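Local coordinates for beta-Ala-His dipeptidase (Homo sapiens, PDB 3DLJ), which hydrolyses Xaa-His dipeptides, above all carnosine and anserine, as a secreted zinc-dependent metallopeptidase that binds two zinc ions per subunit, at residues A256-L261 and H371-F376. Numbering follows the deposited sequence.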
# COMPACT_ATOMS: atom_id res chain seq x y z
N ALA A 256 10.14 -25.50 12.77
CA ALA A 256 9.63 -26.63 12.02
C ALA A 256 8.27 -26.30 11.37
O ALA A 256 8.01 -26.70 10.24
CB ALA A 256 9.52 -27.86 12.91
N LEU A 257 7.40 -25.59 12.08
CA LEU A 257 6.13 -25.11 11.51
C LEU A 257 6.33 -24.18 10.33
O LEU A 257 5.76 -24.39 9.28
CB LEU A 257 5.28 -24.43 12.58
CG LEU A 257 4.72 -25.41 13.62
CD1 LEU A 257 4.21 -24.66 14.82
CD2 LEU A 257 3.63 -26.28 12.99
N LEU A 258 7.15 -23.16 10.52
CA LEU A 258 7.48 -22.21 9.45
C LEU A 258 8.19 -22.86 8.26
O LEU A 258 7.96 -22.48 7.11
CB LEU A 258 8.34 -21.07 10.01
CG LEU A 258 7.71 -20.16 11.08
CD1 LEU A 258 8.73 -19.10 11.55
CD2 LEU A 258 6.40 -19.51 10.59
N GLY A 259 9.06 -23.83 8.54
CA GLY A 259 9.79 -24.54 7.51
C GLY A 259 8.98 -25.53 6.70
O GLY A 259 9.47 -26.07 5.71
N SER A 260 7.74 -25.77 7.10
CA SER A 260 6.84 -26.73 6.45
C SER A 260 5.92 -26.09 5.38
O SER A 260 5.12 -26.78 4.77
CB SER A 260 5.97 -27.39 7.53
OG SER A 260 4.88 -26.52 7.88
N LEU A 261 6.06 -24.78 5.18
CA LEU A 261 5.09 -23.98 4.42
C LEU A 261 5.37 -23.81 2.93
O LEU A 261 4.44 -23.76 2.14
CB LEU A 261 4.93 -22.58 5.06
CG LEU A 261 4.24 -22.50 6.44
CD1 LEU A 261 4.53 -21.16 7.10
CD2 LEU A 261 2.73 -22.80 6.41
N HIS A 371 -3.03 -27.87 8.10
CA HIS A 371 -1.66 -28.19 7.78
C HIS A 371 -0.76 -28.03 9.01
O HIS A 371 -0.03 -28.96 9.38
CB HIS A 371 -1.17 -27.37 6.59
CG HIS A 371 0.30 -27.48 6.34
ND1 HIS A 371 0.86 -28.58 5.72
CD2 HIS A 371 1.32 -26.65 6.65
CE1 HIS A 371 2.17 -28.41 5.65
NE2 HIS A 371 2.47 -27.25 6.20
N LEU A 372 -0.85 -26.87 9.66
CA LEU A 372 -0.01 -26.57 10.82
C LEU A 372 -0.24 -27.51 12.01
O LEU A 372 0.74 -27.97 12.61
CB LEU A 372 -0.13 -25.09 11.22
CG LEU A 372 0.50 -24.11 10.21
CD1 LEU A 372 0.16 -22.66 10.53
CD2 LEU A 372 2.02 -24.29 10.09
N GLU A 373 -1.51 -27.79 12.32
CA GLU A 373 -1.92 -28.81 13.29
C GLU A 373 -1.35 -30.17 12.97
O GLU A 373 -0.85 -30.86 13.85
CB GLU A 373 -3.46 -28.89 13.41
CG GLU A 373 -4.05 -27.65 14.06
CD GLU A 373 -5.58 -27.54 14.01
OE1 GLU A 373 -6.28 -28.35 13.33
OE2 GLU A 373 -6.09 -26.62 14.66
N ASP A 374 -1.42 -30.58 11.70
CA ASP A 374 -0.84 -31.87 11.32
C ASP A 374 0.69 -31.93 11.52
O ASP A 374 1.22 -32.93 12.02
CB ASP A 374 -1.27 -32.26 9.90
CG ASP A 374 -2.72 -32.77 9.83
OD1 ASP A 374 -3.36 -32.94 10.89
OD2 ASP A 374 -3.23 -33.02 8.71
N VAL A 375 1.40 -30.86 11.15
CA VAL A 375 2.84 -30.80 11.39
C VAL A 375 3.15 -30.81 12.88
O VAL A 375 4.02 -31.55 13.35
CB VAL A 375 3.50 -29.57 10.70
CG1 VAL A 375 4.98 -29.38 11.17
CG2 VAL A 375 3.42 -29.72 9.19
N PHE A 376 2.46 -29.95 13.63
CA PHE A 376 2.69 -29.86 15.06
C PHE A 376 2.41 -31.17 15.81
O PHE A 376 3.17 -31.58 16.68
CB PHE A 376 1.86 -28.74 15.66
CG PHE A 376 2.22 -28.41 17.07
CD1 PHE A 376 3.42 -27.77 17.37
CD2 PHE A 376 1.34 -28.75 18.12
CE1 PHE A 376 3.74 -27.46 18.68
CE2 PHE A 376 1.65 -28.45 19.43
CZ PHE A 376 2.86 -27.79 19.71
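Two helices lying on the same face of a β-sheet must fit each other as well as the strands beneath, and here one leucine is the main bump. The side chain of L257, on helix 250-258, enters a hollow on helix 361-377 lined by L372, V375 and F376. Its CD2 lies 3.9 Å from CD2 of L372, 3.8 Å from CG1 of V375 and 4.0 Å from CB of F376, and reaches the backbone itself, 3.4 Å from O of L372. So deep an insertion suits the close approach of the backbones, with the CA atoms of L257 and L372 6.3 Å apart. L372 answers in kind: its CD2 slots between L257 and L261, 4.0 Å from CD2 of the latter.

L258 to L261 form a type I turn, and within it, between the two leucines L257 and L261, S260 adds a polar link. S260 OG donates to O of L257 (2.7 Å) and accepts a hydrogen bond from NE2 of H371 (3.0 Å); a weak second bond joins the same NE2 to O of S260 (3.0 Å). The imidazole thus bridges to the turn, while CG2 of V375 packs 3.8 Å from S260 OG.

Beneath, L257 and L372 both meet V229 of strand 216-232, while L261 and L372 share F351 of strand 346-355. Away from the zinc site, this is the two-layer α+β sandwich of the smaller domain inserted in M20 peptidases, two helices side by side on one sheet face, the arrangement of the family's dimerisation (lid) domain.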